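Local coordinates for protein OBCA, Oxalate Biosynthetic Component A (Burkholderia glumae, PDB 4NNB) that joins an N-terminal domain to a TIM-barrel domain that holds a magnesium ion and an oxaloacetate ion in one shared pocket, at residues 22-27 with 152-158; 398-403 with 429-433; 434-438 with 465-469. Residues are numbered along the deposited sequence.

Contact 1 (22-27 with 152-158); sequences PFEATF and HERQHHY
Segment 22-27 is a loop leading into strand 27-29, near-helical at Pro22 and Phe23 (phi/psi -76/-6 and -94/0) and extended at Glu24 and Ala25. It runs beside loop 152-154 and strand 155-158 in the same direction. CA-CA distances are 5.8 Å (Phe23-Gln155), 5.0 Å (Ala25-His156) and 5.7 Å (Thr26-His157). Every direct hydrogen bond uses a side-chain atom, so this is not regular strand pairing. His157 NE2 donates to Pro22 O (2.9 Å). Thr26 N donates to His156 ND1 (3.2 Å). Thr26, in the p rotamer, donates from OG1 to His156 O (2.6 Å) and weakly accepts there from Tyr158 N (3.0 Å). A water donates to Pro22 O (2.6 Å) and Glu24 O (3.0 Å) and accepts from His156 N (2.8 Å).

The edge of Phe23 meets the face of His152, centroids 4.9 Å apart and planes at 86°. Phe27 and Tyr158, both t, form an offset stack, centroids 4.2 Å apart and planes at 4°. Ala25 CB makes a CH-pi contact 3.9 Å from the His156 ring centroid.

The contact packs the loop onto outer strand 155-159 of the N-terminal domain's antiparallel sheet, beside strand 62-66. Phe27 and Tyr158 touch strand 55-57; Glu24 reaches Thr245 of strand 242-246.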
loop_
_atom_site.group_PDB
_atom_site.type_symbol
_atom_site.label_atom_id
_atom_site.label_comp_id
_atom_site.label_asym_id
_atom_site.label_seq_id
_atom_site.Cartn_x
_atom_site.Cartn_y
_atom_site.Cartn_z
ATOM N N PRO A 22 -8.909 14.849 -0.913
ATOM C CA PRO A 22 -10.288 14.755 -1.409
ATOM C C PRO A 22 -11.016 16.095 -1.426
ATOM O O PRO A 22 -12.151 16.156 -1.907
ATOM C CB PRO A 22 -10.965 13.844 -0.378
ATOM C CG PRO A 22 -10.227 14.116 0.880
ATOM C CD PRO A 22 -8.792 14.337 0.464
ATOM N N PHE A 23 -10.393 17.141 -0.892
ATOM C CA PHE A 23 -11.000 18.464 -0.923
ATOM C C PHE A 23 -10.529 19.286 -2.119
ATOM O O PHE A 23 -10.950 20.426 -2.283
ATOM C CB PHE A 23 -10.725 19.220 0.377
ATOM C CG PHE A 23 -11.183 18.492 1.604
ATOM C CD1 PHE A 23 -12.537 18.358 1.885
ATOM C CD2 PHE A 23 -10.261 17.937 2.477
ATOM C CE1 PHE A 23 -12.959 17.685 3.026
ATOM C CE2 PHE A 23 -10.672 17.255 3.615
ATOM C CZ PHE A 23 -12.017 17.131 3.892
ATOM N N GLU A 24 -9.657 18.714 -2.943
ATOM C CA GLU A 24 -9.198 19.400 -4.150
ATOM C C GLU A 24 -10.040 18.986 -5.336
ATOM O O GLU A 24 -10.655 17.916 -5.323
ATOM C CB GLU A 24 -7.703 19.138 -4.440
ATOM C CG GLU A 24 -6.756 19.978 -3.565
ATOM C CD GLU A 24 -5.338 20.155 -4.142
ATOM O OE1 GLU A 24 -4.951 19.458 -5.107
ATOM O OE2 GLU A 24 -4.608 21.020 -3.609
ATOM N N ALA A 25 -10.068 19.837 -6.361
ATOM C CA ALA A 25 -10.798 19.544 -7.589
ATOM C C ALA A 25 -10.351 18.218 -8.183
ATOM O O ALA A 25 -9.177 17.858 -8.105
ATOM C CB ALA A 25 -10.601 20.656 -8.592
ATOM N N THR A 26 -11.285 17.500 -8.798
ATOM C CA THR A 26 -10.969 16.202 -9.381
ATOM C C THR A 26 -11.214 16.188 -10.877
ATOM O O THR A 26 -11.002 15.172 -11.541
ATOM C CB THR A 26 -11.773 15.070 -8.715
ATOM O OG1 THR A 26 -13.180 15.348 -8.825
ATOM C CG2 THR A 26 -11.390 14.945 -7.243
ATOM N N PHE A 27 -11.648 17.325 -11.409
ATOM C CA PHE A 27 -11.877 17.460 -12.843
ATOM C C PHE A 27 -11.520 18.873 -13.289
ATOM O O PHE A 27 -11.902 19.861 -12.648
ATOM C CB PHE A 27 -13.335 17.141 -13.190
ATOM C CG PHE A 27 -13.694 17.373 -14.642
ATOM C CD1 PHE A 27 -13.206 16.538 -15.640
ATOM C CD2 PHE A 27 -14.539 18.413 -15.001
ATOM C CE1 PHE A 27 -13.539 16.745 -16.972
ATOM C CE2 PHE A 27 -14.879 18.628 -16.334
ATOM C CZ PHE A 27 -14.381 17.792 -17.319
ATOM N N HIS A 152 -19.005 16.480 4.536
ATOM C CA HIS A 152 -18.402 17.805 4.509
ATOM C C HIS A 152 -19.222 18.764 3.656
ATOM O O HIS A 152 -20.062 18.347 2.850
ATOM C CB HIS A 152 -16.964 17.744 3.979
ATOM C CG HIS A 152 -16.126 16.669 4.607
ATOM N ND1 HIS A 152 -15.476 16.836 5.809
ATOM C CD2 HIS A 152 -15.830 15.414 4.188
ATOM C CE1 HIS A 152 -14.811 15.730 6.106
ATOM N NE2 HIS A 152 -15.010 14.854 5.140
ATOM N N GLU A 153 -18.962 20.054 3.832
ATOM C CA GLU A 153 -19.684 21.098 3.112
ATOM C C GLU A 153 -19.278 21.163 1.642
ATOM O O GLU A 153 -20.081 20.859 0.758
ATOM C CB GLU A 153 -19.460 22.454 3.784
ATOM C CG GLU A 153 -18.672 22.383 5.094
ATOM C CD GLU A 153 -17.179 22.173 4.885
ATOM O OE1 GLU A 153 -16.626 22.731 3.910
ATOM O OE2 GLU A 153 -16.563 21.445 5.698
ATOM N N ARG A 154 -18.025 21.530 1.386
ATOM C CA ARG A 154 -17.515 21.666 0.020
ATOM C C ARG A 154 -17.046 20.340 -0.579
ATOM O O ARG A 154 -16.702 19.412 0.149
ATOM C CB ARG A 154 -16.347 22.655 -0.001
ATOM C CG ARG A 154 -16.582 23.925 0.806
ATOM C CD ARG A 154 -15.326 24.793 0.832
ATOM N NE ARG A 154 -15.519 26.013 1.608
ATOM C CZ ARG A 154 -15.921 27.169 1.088
ATOM N NH1 ARG A 154 -16.169 27.261 -0.214
ATOM N NH2 ARG A 154 -16.073 28.231 1.867
ATOM N N GLN A 155 -17.021 20.272 -1.910
ATOM C CA GLN A 155 -16.493 19.117 -2.634
ATOM C C GLN A 155 -16.477 19.403 -4.129
ATOM O O GLN A 155 -17.220 20.252 -4.629
ATOM C CB GLN A 155 -17.339 17.856 -2.382
ATOM C CG GLN A 155 -18.654 17.854 -3.146
ATOM C CD GLN A 155 -19.647 16.827 -2.644
ATOM O OE1 GLN A 155 -20.726 17.177 -2.164
ATOM N NE2 GLN A 155 -19.297 15.553 -2.768
ATOM N N HIS A 156 -15.631 18.669 -4.840
ATOM C CA HIS A 156 -15.548 18.768 -6.276
ATOM C C HIS A 156 -15.231 17.370 -6.768
ATOM O O HIS A 156 -14.068 17.037 -7.028
ATOM C CB HIS A 156 -14.440 19.746 -6.663
ATOM C CG HIS A 156 -14.482 20.162 -8.097
ATOM N ND1 HIS A 156 -13.872 19.441 -9.097
ATOM C CD2 HIS A 156 -15.074 21.224 -8.693
ATOM C CE1 HIS A 156 -14.085 20.043 -10.258
ATOM N NE2 HIS A 156 -14.814 21.120 -10.039
ATOM N N HIS A 157 -16.270 16.548 -6.884
ATOM C CA HIS A 157 -16.096 15.122 -7.130
ATOM C C HIS A 157 -16.677 14.685 -8.470
ATOM O O HIS A 157 -17.870 14.876 -8.737
ATOM C CB HIS A 157 -16.691 14.308 -5.973
ATOM C CG HIS A 157 -15.959 14.490 -4.679
ATOM N ND1 HIS A 157 -16.521 14.198 -3.456
ATOM C CD2 HIS A 157 -14.703 14.929 -4.424
ATOM C CE1 HIS A 157 -15.645 14.457 -2.500
ATOM N NE2 HIS A 157 -14.535 14.901 -3.060
ATOM N N TYR A 158 -15.816 14.084 -9.294
ATOM C CA TYR A 158 -16.131 13.764 -10.686
ATOM C C TYR A 158 -16.127 12.257 -10.987
ATOM O O TYR A 158 -15.248 11.521 -10.539
ATOM C CB TYR A 158 -15.129 14.495 -11.593
ATOM C CG TYR A 158 -15.195 14.164 -13.073
ATOM C CD1 TYR A 158 -14.447 13.124 -13.609
ATOM C CD2 TYR A 158 -15.979 14.916 -13.936
ATOM C CE1 TYR A 158 -14.491 12.833 -14.959
ATOM C CE2 TYR A 158 -16.036 14.634 -15.289
ATOM C CZ TYR A 158 -15.291 13.594 -15.796
ATOM O OH TYR A 158 -15.345 13.316 -17.144
HETATM O O HOH W 1 -13.197 17.826 -3.652
#

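Contact 2 (398-403 with 429-433); sequences LIARVV and QLRPV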
loop_
_atom_site.group_PDB
_atom_site.type_symbol
_atom_site.label_atom_id
_atom_site.label_comp_id
_atom_site.label_asym_id
_atom_site.label_seq_id
_atom_site.Cartn_x
_atom_site.Cartn_y
_atom_site.Cartn_z
ATOM N N LEU A 398 7.672 -16.017 -5.895
ATOM C CA LEU A 398 7.454 -17.064 -4.894
ATOM C C LEU A 398 6.277 -17.949 -5.305
ATOM O O LEU A 398 6.365 -19.179 -5.270
ATOM C CB LEU A 398 7.184 -16.467 -3.520
ATOM C CG LEU A 398 8.276 -15.626 -2.867
ATOM C CD1 LEU A 398 7.855 -15.351 -1.431
ATOM C CD2 LEU A 398 9.615 -16.339 -2.928
ATOM N N ILE A 399 5.171 -17.306 -5.668
ATOM C CA ILE A 399 4.055 -17.999 -6.290
ATOM C C ILE A 399 4.259 -17.798 -7.780
ATOM O O ILE A 399 4.149 -16.680 -8.278
ATOM C CB ILE A 399 2.694 -17.404 -5.862
ATOM C CG1 ILE A 399 2.528 -17.469 -4.336
ATOM C CG2 ILE A 399 1.550 -18.133 -6.567
ATOM C CD1 ILE A 399 1.240 -16.802 -3.802
ATOM N N ALA A 400 4.600 -18.874 -8.484
ATOM C CA ALA A 400 4.846 -18.805 -9.924
ATOM C C ALA A 400 3.739 -18.016 -10.610
ATOM O O ALA A 400 2.566 -18.153 -10.249
ATOM C CB ALA A 400 4.953 -20.210 -10.506
ATOM N N ARG A 401 4.107 -17.172 -11.572
ATOM C CA ARG A 401 3.130 -16.283 -12.188
ATOM C C ARG A 401 1.953 -17.057 -12.778
ATOM O O ARG A 401 0.807 -16.653 -12.606
ATOM C CB ARG A 401 3.756 -15.374 -13.252
ATOM C CG ARG A 401 2.703 -14.534 -13.992
ATOM C CD ARG A 401 3.307 -13.409 -14.817
ATOM N NE ARG A 401 2.266 -12.539 -15.366
ATOM C CZ ARG A 401 2.400 -11.227 -15.554
ATOM N NH1 ARG A 401 1.391 -10.518 -16.053
ATOM N NH2 ARG A 401 3.538 -10.617 -15.238
ATOM N N VAL A 402 2.235 -18.179 -13.440
ATOM C CA VAL A 402 1.164 -18.994 -14.019
ATOM C C VAL A 402 0.196 -19.493 -12.944
ATOM O O VAL A 402 -1.022 -19.526 -13.161
ATOM C CB VAL A 402 1.700 -20.172 -14.864
ATOM C CG1 VAL A 402 2.416 -19.653 -16.090
ATOM C CG2 VAL A 402 2.630 -21.053 -14.051
ATOM N N VAL A 403 0.736 -19.856 -11.783
ATOM C CA VAL A 403 -0.089 -20.284 -10.664
ATOM C C VAL A 403 -0.801 -19.080 -10.043
ATOM O O VAL A 403 -1.983 -19.155 -9.696
ATOM C CB VAL A 403 0.732 -21.032 -9.596
ATOM C CG1 VAL A 403 -0.146 -21.409 -8.407
ATOM C CG2 VAL A 403 1.377 -22.279 -10.194
ATOM N N GLN A 429 2.600 -23.608 -3.499
ATOM C CA GLN A 429 3.724 -22.815 -3.982
ATOM C C GLN A 429 4.618 -22.345 -2.834
ATOM O O GLN A 429 5.846 -22.373 -2.944
ATOM C CB GLN A 429 3.223 -21.621 -4.794
ATOM C CG GLN A 429 2.668 -21.998 -6.149
ATOM C CD GLN A 429 3.758 -22.406 -7.105
ATOM O OE1 GLN A 429 4.594 -21.587 -7.491
ATOM N NE2 GLN A 429 3.772 -23.681 -7.481
ATOM N N LEU A 430 4.003 -21.925 -1.731
ATOM C CA LEU A 430 4.753 -21.298 -0.653
ATOM C C LEU A 430 5.367 -22.300 0.315
ATOM O O LEU A 430 6.362 -21.988 0.971
ATOM C CB LEU A 430 3.884 -20.280 0.106
ATOM C CG LEU A 430 3.463 -19.045 -0.694
ATOM C CD1 LEU A 430 2.437 -18.217 0.098
ATOM C CD2 LEU A 430 4.687 -18.202 -1.040
ATOM N N ARG A 431 4.781 -23.498 0.405
ATOM C CA ARG A 431 5.243 -24.490 1.383
ATOM C C ARG A 431 6.747 -24.816 1.309
ATOM O O ARG A 431 7.423 -24.770 2.338
ATOM C CB ARG A 431 4.401 -25.782 1.332
ATOM C CG ARG A 431 4.916 -26.900 2.233
ATOM C CD ARG A 431 4.111 -27.002 3.503
ATOM N NE ARG A 431 2.756 -27.463 3.215
ATOM C CZ ARG A 431 1.728 -27.318 4.040
ATOM N NH1 ARG A 431 1.899 -26.711 5.204
ATOM N NH2 ARG A 431 0.530 -27.766 3.695
ATOM N N PRO A 432 7.272 -25.133 0.108
ATOM C CA PRO A 432 8.699 -25.479 0.060
ATOM C C PRO A 432 9.582 -24.281 0.397
ATOM O O PRO A 432 10.680 -24.478 0.912
ATOM C CB PRO A 432 8.925 -25.870 -1.404
ATOM C CG PRO A 432 7.582 -26.050 -2.002
ATOM C CD PRO A 432 6.660 -25.174 -1.234
ATOM N N VAL A 433 9.118 -23.064 0.104
ATOM C CA VAL A 433 9.861 -21.855 0.481
ATOM C C VAL A 433 9.936 -21.765 1.999
ATOM O O VAL A 433 11.021 -21.599 2.571
ATOM C CB VAL A 433 9.219 -20.572 -0.122
ATOM C CG1 VAL A 433 9.869 -19.299 0.436
ATOM C CG2 VAL A 433 9.321 -20.591 -1.638
HETATM O O HOH W 2 7.356 -21.153 -6.759
#
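Gln429 lies over Ile399, Ala400 and Val403, and it has the largest buried area of this contact. Its chi1 and chi2 are both m, which bends the side chain over the start of the facing helix. The aliphatic part packs first: CG of Gln429 is 3.7 Å from CG1 of Val403 and 4.0 Å from CG2 of Ile399. The amide then reaches the backbone. Ala400 N donates to Gln429 OE1 at 2.9 Å with a nearly straight angle of 165°. Ala400 is the N-cap residue of helix 401-413, so the bond holds the chain just where that helix begins. The same OE1 accepts from a water (2.9 Å), which also donates to Leu398 O (2.7 Å). One oxygen thus serves two backbone groups, one directly and one through water.

Both segments belong to the long link between the parallel, neighbouring strands 373-378 and 444-449. This link is a beta-alpha-beta crossover of the TIM barrel, enlarged by extra elements that include helix 401-413. Helix 416-440 carries Gln429.

Leu398 is the centre of the apolar part. Leu430 CD2 is 3.9 Å from Leu398 CB and 4.0 Å from Ile399 CG1. One turn after Gln429, Val433 CG2 approaches Leu398 CD2 at 4.5 Å. The helix is kinked here, where the nitrogens of Pro432 and Val433 lack a bond to the preceding turn. Leu430 also touches Val461 and Leu465 of helix 458-465, and Val433 touches Val355 of helix 352-359.

Contact 3 (434-438 with 465-469); sequences VERLR and LGLDG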
loop_
_atom_site.group_PDB
_atom_site.type_symbol
_atom_site.label_atom_id
_atom_site.label_comp_id
_atom_site.label_asym_id
_atom_site.label_seq_id
_atom_site.Cartn_x
_atom_site.Cartn_y
_atom_site.Cartn_z
ATOM N N VAL A 434 8.786 -21.912 2.658
ATOM C CA VAL A 434 8.753 -21.883 4.114
ATOM C C VAL A 434 9.662 -22.969 4.716
ATOM O O VAL A 434 10.417 -22.707 5.651
ATOM C CB VAL A 434 7.310 -22.030 4.651
ATOM C CG1 VAL A 434 7.307 -22.215 6.156
ATOM C CG2 VAL A 434 6.467 -20.802 4.255
ATOM N N GLU A 435 9.592 -24.181 4.175
ATOM C CA GLU A 435 10.380 -25.293 4.713
ATOM C C GLU A 435 11.884 -25.106 4.497
ATOM O O GLU A 435 12.687 -25.474 5.362
ATOM C CB GLU A 435 9.915 -26.629 4.123
ATOM C CG GLU A 435 8.502 -27.023 4.532
ATOM C CD GLU A 435 8.308 -27.006 6.044
ATOM O OE1 GLU A 435 9.180 -27.536 6.777
ATOM O OE2 GLU A 435 7.286 -26.448 6.498
ATOM N N ARG A 436 12.272 -24.533 3.360
ATOM C CA ARG A 436 13.692 -24.236 3.137
ATOM C C ARG A 436 14.180 -23.254 4.184
ATOM O O ARG A 436 15.258 -23.421 4.746
ATOM C CB ARG A 436 13.939 -23.670 1.739
ATOM C CG ARG A 436 13.893 -24.703 0.616
ATOM C CD ARG A 436 14.307 -24.066 -0.704
ATOM N NE ARG A 436 15.728 -23.721 -0.718
ATOM C CZ ARG A 436 16.276 -22.872 -1.581
ATOM N NH1 ARG A 436 15.517 -22.270 -2.489
ATOM N NH2 ARG A 436 17.576 -22.617 -1.531
ATOM N N LEU A 437 13.370 -22.238 4.466
ATOM C CA LEU A 437 13.751 -21.241 5.462
ATOM C C LEU A 437 13.828 -21.861 6.862
ATOM O O LEU A 437 14.777 -21.591 7.614
ATOM C CB LEU A 437 12.800 -20.023 5.416
ATOM C CG LEU A 437 12.783 -19.189 4.120
ATOM C CD1 LEU A 437 11.691 -18.105 4.155
ATOM C CD2 LEU A 437 14.145 -18.556 3.857
ATOM N N ARG A 438 12.851 -22.702 7.207
ATOM C CA ARG A 438 12.836 -23.349 8.527
ATOM C C ARG A 438 14.001 -24.324 8.699
ATOM O O ARG A 438 14.546 -24.451 9.786
ATOM C CB ARG A 438 11.533 -24.121 8.759
ATOM C CG ARG A 438 10.274 -23.296 8.712
ATOM C CD ARG A 438 10.188 -22.354 9.865
ATOM N NE ARG A 438 8.811 -21.911 10.056
ATOM C CZ ARG A 438 8.455 -20.931 10.874
ATOM N NH1 ARG A 438 9.382 -20.275 11.566
ATOM N NH2 ARG A 438 7.171 -20.598 10.981
ATOM N N LEU A 465 0.243 -22.603 6.664
ATOM C CA LEU A 465 1.693 -22.716 6.513
ATOM C C LEU A 465 2.389 -22.745 7.859
ATOM O O LEU A 465 3.592 -23.005 7.938
ATOM C CB LEU A 465 2.242 -21.559 5.676
ATOM C CG LEU A 465 1.945 -21.621 4.186
ATOM C CD1 LEU A 465 2.299 -20.291 3.504
ATOM C CD2 LEU A 465 2.671 -22.800 3.523
ATOM N N GLY A 466 1.635 -22.468 8.920
ATOM C CA GLY A 466 2.211 -22.400 10.250
ATOM C C GLY A 466 3.040 -21.148 10.460
ATOM O O GLY A 466 3.988 -21.138 11.263
ATOM N N LEU A 467 2.675 -20.078 9.755
ATOM C CA LEU A 467 3.439 -18.834 9.837
ATOM C C LEU A 467 3.311 -18.140 11.190
ATOM O O LEU A 467 2.353 -18.359 11.931
ATOM C CB LEU A 467 3.053 -17.882 8.707
ATOM C CG LEU A 467 3.388 -18.422 7.321
ATOM C CD1 LEU A 467 3.326 -17.320 6.267
ATOM C CD2 LEU A 467 4.771 -19.099 7.309
ATOM N N ASP A 468 4.289 -17.296 11.498
ATOM C CA ASP A 468 4.343 -16.589 12.764
ATOM C C ASP A 468 3.750 -15.192 12.720
ATOM O O ASP A 468 3.625 -14.539 13.753
ATOM C CB ASP A 468 5.791 -16.484 13.203
ATOM C CG ASP A 468 6.468 -17.821 13.212
ATOM O OD1 ASP A 468 6.261 -18.563 14.188
ATOM O OD2 ASP A 468 7.174 -18.140 12.240
ATOM N N GLY A 469 3.390 -14.723 11.538
ATOM C CA GLY A 469 2.919 -13.357 11.437
ATOM C C GLY A 469 2.203 -13.064 10.149
ATOM O O GLY A 469 2.329 -13.803 9.175
HETATM O O HOH W 3 4.565 -24.763 6.343
HETATM O O HOH W 4 6.219 -22.975 9.486
#
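Arg438 and Val434 have the most surface covered in this contact, followed by Leu465. The first two sit one turn apart on helix 416-440, joined by the bond from Arg438 N to Val434 O (2.9 Å). Both point toward the loop that follows helix 458-465.

Val434 makes the apolar half. Its CG2 lies 3.9 Å from Leu467 CD2 and 4.3 Å from Leu465 CD1. Leu465 comes just before Gly466. Gly466 has positive phi, and two bonds back into the last turn complete a Schellman motif that ends the helix. This is the helix-to-strand turn of a beta/alpha unit of the TIM barrel, leading into strand 469-472.

Arg438 makes the polar half. Its guanidinium meets Asp468 in a salt bridge, with NH2 2.8 Å from OD2. NH1 adds a weak bond to the same OD2 at 3.1 Å. Water links the helix to Leu465 O as well. One water accepts from Arg438 NE (2.9 Å) and donates to Leu465 O (3.0 Å). Another donates to Leu465 O (2.6 Å) and to Glu435 OE2 (3.2 Å).

Both charges have further partners on strand 444-449: Arg438 NH1 bonds Ser444 OG, and Asp468 OD2 accepts from Ile446 N. The ion pair is therefore part of a polar network that ties helix 416-440 and the loop to the start of that strand.

In the fold
Contacts 2 and 3 are neighbours, with centres about 13 Å apart. They share helix 416-440, which uses 429-433 for one and 434-438 for the other. They also touch: Leu465 CD1 is 3.7 Å from Leu430 CB, and Leu465 CD2 is 3.7 Å from Arg431 CA. Contact 1 lies on the other side of the chain's centre. Its centre is about 43 Å from that of contact 2 and about 46 Å from that of contact 3. Oxaloacetate lies in the barrel pocket with magnesium, which His224, His226 and Glu475 hold. The Leu398 side chain of contact 2 is about 13 Å from the oxaloacetate.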